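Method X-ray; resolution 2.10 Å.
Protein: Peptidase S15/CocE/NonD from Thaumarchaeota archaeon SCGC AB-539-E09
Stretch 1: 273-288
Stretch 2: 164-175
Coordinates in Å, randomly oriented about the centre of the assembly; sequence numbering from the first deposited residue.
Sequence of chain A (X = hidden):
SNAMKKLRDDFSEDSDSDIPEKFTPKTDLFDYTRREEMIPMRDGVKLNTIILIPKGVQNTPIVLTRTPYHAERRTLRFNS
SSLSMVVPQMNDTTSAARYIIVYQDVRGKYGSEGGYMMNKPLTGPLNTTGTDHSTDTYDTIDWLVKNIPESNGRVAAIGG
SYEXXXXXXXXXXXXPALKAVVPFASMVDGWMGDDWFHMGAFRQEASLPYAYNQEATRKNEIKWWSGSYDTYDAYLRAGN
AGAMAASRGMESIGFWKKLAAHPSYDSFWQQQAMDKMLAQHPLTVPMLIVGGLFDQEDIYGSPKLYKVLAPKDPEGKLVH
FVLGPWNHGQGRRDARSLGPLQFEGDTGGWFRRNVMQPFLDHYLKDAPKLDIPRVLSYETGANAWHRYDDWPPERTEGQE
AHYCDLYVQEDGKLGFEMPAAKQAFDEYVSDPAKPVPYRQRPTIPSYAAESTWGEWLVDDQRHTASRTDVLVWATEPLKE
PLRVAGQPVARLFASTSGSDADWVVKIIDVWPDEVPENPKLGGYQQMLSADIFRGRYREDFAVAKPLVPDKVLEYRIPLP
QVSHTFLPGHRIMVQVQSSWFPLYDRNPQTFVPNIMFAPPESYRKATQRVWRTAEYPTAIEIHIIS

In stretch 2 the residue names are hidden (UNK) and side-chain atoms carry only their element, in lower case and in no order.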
# COMPACT_ATOMS: atom_id res chain seq x y z
N ALA A 273 36.98 -12.05 21.91
CA ALA A 273 35.68 -12.67 22.24
C ALA A 273 35.20 -12.18 23.61
O ALA A 273 35.86 -12.43 24.62
CB ALA A 273 35.80 -14.18 22.21
N MET A 274 34.10 -11.42 23.62
CA MET A 274 33.54 -10.78 24.81
C MET A 274 33.08 -11.77 25.87
O MET A 274 33.19 -11.47 27.06
CB MET A 274 32.40 -9.83 24.43
CG MET A 274 32.86 -8.64 23.62
SD MET A 274 34.13 -7.68 24.47
CE MET A 274 33.08 -6.61 25.47
N ASP A 275 32.58 -12.95 25.46
CA ASP A 275 32.15 -14.00 26.39
C ASP A 275 33.37 -14.57 27.13
O ASP A 275 33.32 -14.76 28.35
CB ASP A 275 31.38 -15.12 25.65
CG ASP A 275 32.18 -15.84 24.58
OD1 ASP A 275 32.68 -15.16 23.65
OD2 ASP A 275 32.32 -17.07 24.68
N LYS A 276 34.48 -14.81 26.41
CA LYS A 276 35.71 -15.35 26.97
C LYS A 276 36.42 -14.30 27.84
O LYS A 276 36.92 -14.64 28.91
CB LYS A 276 36.63 -15.87 25.85
CG LYS A 276 36.08 -17.11 25.14
CD LYS A 276 36.84 -17.43 23.86
CE LYS A 276 36.29 -18.65 23.15
NZ LYS A 276 34.98 -18.39 22.49
N MET A 277 36.40 -13.02 27.40
CA MET A 277 37.00 -11.89 28.12
C MET A 277 36.26 -11.63 29.46
O MET A 277 36.91 -11.60 30.51
CB MET A 277 37.01 -10.63 27.23
CG MET A 277 37.85 -9.48 27.79
SD MET A 277 36.93 -8.42 28.93
CE MET A 277 36.04 -7.38 27.78
N LEU A 278 34.91 -11.45 29.42
CA LEU A 278 34.10 -11.19 30.62
C LEU A 278 34.15 -12.34 31.64
O LEU A 278 33.99 -12.10 32.84
CB LEU A 278 32.63 -10.89 30.25
CG LEU A 278 32.34 -9.48 29.73
CD1 LEU A 278 31.12 -9.47 28.85
CD2 LEU A 278 32.15 -8.51 30.87
N ALA A 279 34.39 -13.58 31.17
CA ALA A 279 34.50 -14.76 32.03
C ALA A 279 35.77 -14.70 32.89
O ALA A 279 35.77 -15.22 34.00
CB ALA A 279 34.51 -16.02 31.18
N GLN A 280 36.83 -14.03 32.39
CA GLN A 280 38.11 -13.87 33.08
C GLN A 280 38.13 -12.63 34.01
O GLN A 280 39.15 -12.36 34.65
CB GLN A 280 39.26 -13.77 32.06
CG GLN A 280 39.54 -15.06 31.29
CD GLN A 280 40.47 -14.85 30.12
OE1 GLN A 280 40.23 -14.00 29.25
NE2 GLN A 280 41.53 -15.64 30.06
N HIS A 281 37.01 -11.88 34.07
CA HIS A 281 36.91 -10.68 34.91
C HIS A 281 35.81 -10.83 35.97
O HIS A 281 34.86 -11.58 35.75
CB HIS A 281 36.64 -9.45 34.04
CG HIS A 281 37.86 -8.95 33.32
ND1 HIS A 281 38.71 -8.03 33.89
CD2 HIS A 281 38.34 -9.30 32.10
CE1 HIS A 281 39.67 -7.83 33.00
NE2 HIS A 281 39.49 -8.57 31.91
N PRO A 282 35.90 -10.12 37.13
CA PRO A 282 34.84 -10.25 38.14
C PRO A 282 33.49 -9.73 37.65
O PRO A 282 33.43 -8.73 36.93
CB PRO A 282 35.37 -9.42 39.32
CG PRO A 282 36.82 -9.24 39.06
CD PRO A 282 36.96 -9.20 37.58
N LEU A 283 32.42 -10.44 38.02
CA LEU A 283 31.05 -10.08 37.69
C LEU A 283 30.42 -9.44 38.93
O LEU A 283 30.12 -10.13 39.91
CB LEU A 283 30.29 -11.35 37.25
CG LEU A 283 28.79 -11.22 36.97
CD1 LEU A 283 28.54 -10.79 35.53
CD2 LEU A 283 28.10 -12.51 37.26
N THR A 284 30.32 -8.09 38.93
CA THR A 284 29.82 -7.33 40.08
C THR A 284 28.60 -6.48 39.74
O THR A 284 27.79 -6.19 40.62
CB THR A 284 30.94 -6.42 40.64
OG1 THR A 284 31.42 -5.57 39.60
CG2 THR A 284 32.10 -7.21 41.26
N VAL A 285 28.48 -6.05 38.47
CA VAL A 285 27.40 -5.18 38.00
C VAL A 285 26.18 -6.02 37.56
O VAL A 285 26.33 -6.93 36.75
CB VAL A 285 27.90 -4.26 36.84
CG1 VAL A 285 26.82 -3.28 36.39
CG2 VAL A 285 29.18 -3.52 37.23
N PRO A 286 24.95 -5.69 38.07
CA PRO A 286 23.75 -6.42 37.62
C PRO A 286 23.55 -6.25 36.11
O PRO A 286 23.69 -5.15 35.58
CB PRO A 286 22.61 -5.76 38.41
CG PRO A 286 23.28 -5.09 39.56
CD PRO A 286 24.61 -4.65 39.05
N MET A 287 23.29 -7.37 35.42
CA MET A 287 23.18 -7.41 33.97
C MET A 287 21.86 -7.99 33.51
O MET A 287 21.44 -9.06 33.98
CB MET A 287 24.34 -8.25 33.40
CG MET A 287 24.70 -7.93 31.96
SD MET A 287 26.09 -8.92 31.35
CE MET A 287 27.40 -8.41 32.50
N LEU A 288 21.22 -7.31 32.55
CA LEU A 288 19.99 -7.76 31.91
C LEU A 288 20.30 -7.97 30.42
O LEU A 288 20.25 -7.03 29.63
CB LEU A 288 18.85 -6.75 32.14
CG LEU A 288 17.44 -7.13 31.61
CD1 LEU A 288 16.88 -8.35 32.33
CD2 LEU A 288 16.48 -5.96 31.77
N UNK A 164 25.81 -2.01 22.57
CA UNK A 164 25.72 -3.13 23.49
C UNK A 164 27.11 -3.59 23.89
O UNK A 164 27.34 -3.95 25.05
N UNK A 165 28.05 -3.55 22.93
CA UNK A 165 29.47 -3.87 23.14
C UNK A 165 30.08 -2.85 24.11
O UNK A 165 30.79 -3.25 25.03
c UNK A 165 34.54 -3.82 22.10
c UNK A 165 30.23 -3.89 21.79
c UNK A 165 33.86 -5.02 22.18
o UNK A 165 35.91 -3.80 22.19
c UNK A 165 32.47 -5.04 22.08
c UNK A 165 33.83 -2.63 21.92
c UNK A 165 31.74 -3.86 21.91
c UNK A 165 32.44 -2.67 21.80
N UNK A 166 29.78 -1.54 23.92
CA UNK A 166 30.30 -0.49 24.80
C UNK A 166 29.68 -0.61 26.19
O UNK A 166 30.37 -0.34 27.17
c UNK A 166 30.83 1.11 22.88
c UNK A 166 30.09 0.91 24.20
o UNK A 166 28.70 1.16 24.04
N UNK A 167 28.41 -1.08 26.28
CA UNK A 167 27.70 -1.32 27.55
C UNK A 167 28.44 -2.41 28.35
O UNK A 167 28.63 -2.26 29.56
c UNK A 167 26.22 -1.69 27.26
o UNK A 167 25.54 -0.56 26.73
c UNK A 167 25.48 -2.19 28.50
N UNK A 168 28.88 -3.49 27.67
CA UNK A 168 29.63 -4.58 28.30
C UNK A 168 30.98 -4.08 28.82
O UNK A 168 31.43 -4.53 29.88
c UNK A 168 29.86 -5.73 27.31
c UNK A 168 28.97 -7.42 25.69
c UNK A 168 28.62 -6.51 26.85
c UNK A 168 28.01 -7.32 27.99
N UNK A 169 31.62 -3.15 28.08
CA UNK A 169 32.92 -2.58 28.46
C UNK A 169 32.82 -1.70 29.73
O UNK A 169 33.83 -1.49 30.40
c UNK A 169 36.03 -4.41 25.31
s UNK A 169 35.61 -3.57 26.76
c UNK A 169 33.54 -1.79 27.30
c UNK A 169 34.13 -2.69 26.21
N UNK A 170 31.59 -1.23 30.08
CA UNK A 170 31.34 -0.43 31.29
C UNK A 170 31.54 -1.28 32.56
O UNK A 170 31.84 -0.73 33.62
s UNK A 170 29.64 1.31 29.88
c UNK A 170 29.94 0.19 31.26
N UNK A 171 31.36 -2.61 32.44
CA UNK A 171 31.43 -3.56 33.55
C UNK A 171 32.88 -3.99 33.89
O UNK A 171 33.08 -4.67 34.90
c UNK A 171 30.55 -4.79 33.28
c UNK A 171 29.14 -4.42 32.86
o UNK A 171 31.16 -5.61 32.28
N UNK A 172 33.87 -3.60 33.06
CA UNK A 172 35.29 -3.90 33.32
C UNK A 172 35.87 -2.76 34.16
O UNK A 172 35.79 -1.61 33.74
c UNK A 172 37.59 -4.38 32.28
c UNK A 172 35.46 -5.26 31.12
c UNK A 172 35.32 -6.67 31.80
c UNK A 172 36.09 -4.13 32.00
N UNK A 173 36.42 -3.09 35.37
CA UNK A 173 36.91 -2.11 36.37
C UNK A 173 35.85 -0.99 36.49
O UNK A 173 36.09 0.14 36.05
c UNK A 173 38.30 -1.57 36.00
o UNK A 173 39.87 -2.77 34.64
n UNK A 173 39.65 -3.42 36.78
c UNK A 173 39.34 -2.64 35.75
N UNK A 174 34.61 -1.33 36.91
CA UNK A 174 33.53 -0.35 36.85
C UNK A 174 33.63 0.78 37.85
O UNK A 174 34.14 0.59 38.96
c UNK A 174 32.73 -2.33 37.89
c UNK A 174 32.27 -1.18 37.10
c UNK A 174 34.12 -2.64 37.40
N UNK A 175 33.13 1.96 37.46
CA UNK A 175 33.03 3.12 38.32
C UNK A 175 32.01 2.81 39.41
O UNK A 175 30.97 2.22 39.09
c UNK A 175 32.22 7.17 39.69
c UNK A 175 33.70 6.60 38.20
c UNK A 175 32.63 4.36 37.51
n UNK A 175 31.81 6.01 39.22
n UNK A 175 33.35 7.57 39.12
c UNK A 175 32.75 5.65 38.27

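Position 164 has no side-chain atoms and lies out of reach of stretch 1, so it is Gly-164. Its O accepts a helical hydrogen bond from the backbone N of position 168, 3.1 Å away.

Position 165 carries one carbon and then a six-carbon ring bearing an oxygen. Its CA-to-CB bond points sideways, yet the long ring carries its end to stretch 1: a ring carbon of 165 lies 3.5 Å from SD of Met-274. The sulfur sits obliquely to the ring, 4.7 Å from its centroid. This is Tyr-165, and its hydroxyl is satisfied elsewhere in the structure.

At position 166 a first carbon carries one oxygen and one carbon, and it points away from stretch 1. This is the fork of Thr-166, whose OG1 is hydrogen-bonded elsewhere in the structure. Position 167 repeats the pattern, again without contact, and is Thr-167.

Position 168 has four carbons forked at the second. It points toward stretch 1, with its CB 3.8 Å from CE of Met-274, while one terminal carbon of 168 lies 3.9 Å from CD1 of Leu-278 and 4.2 Å from SD of Met-287. The residue is Leu-168. A branched, wholly apolar side chain suits a place with neighbours from both the helix and the strand of stretch 1.

Position 169 is an unbranched chain of two carbons, a sulfur and a carbon. The bond to CB runs sideways, but the flexible chain brings the terminal carbon of 169 to 3.7 Å from CE of Met-274 and 3.9 Å from CE of Met-277. This is Met-169, completing a cluster of three methionine methyls.

Position 170, one carbon and one sulfur, stays clear of stretch 1; this short side chain is Cys-170.

Position 171 has a carbon carrying one oxygen and one carbon. The oxygen of 171 lies 3.4 Å from CD2 of Leu-278, and its methyl carbon approaches CB of Val-285 at 4.2 Å. This is Thr-171. Its OG1 donates to O of Leu-168 at 2.6 Å, so the hydroxyl has a partner despite its apolar neighbour, giving the residue both a polar and an apolar role.

Position 172 has four carbons, forked at the first, with one arm two carbons long. The tip carbon of that arm of 172 lies 3.7 Å from SD of Met-277 and 3.8 Å from CD2 of Leu-278. It also sits over a face of the His-281 ring, 4.1 Å from the centroid, in a CH-pi contact. This is Ile-172.

Position 173, two carbons with an oxygen and a nitrogen on the second, is Asn-173, an exposed residue whose phi is positive (44°). Position 174 closes three carbons onto its own N, and a ring carbon of 174 packs 3.8 Å from CG2 of Val-285; it is Pro-174. Position 175, one carbon and a ring of three carbons and two nitrogens, is out of reach, and is His-175.

The contact therefore works by apolar packing, with no hydrogen bond across it. The helices run nearly parallel, at 12°, with axes 11.9 Å apart at closest approach, and long side chains fill the space between them. Beyond, the turn from Met-169 to Ile-172 presents Thr-171 and Ile-172 to stretch 1. Together the stretches bury 633 Å².

Stretch 2, residues 164-175: GYTTLMCTINPH
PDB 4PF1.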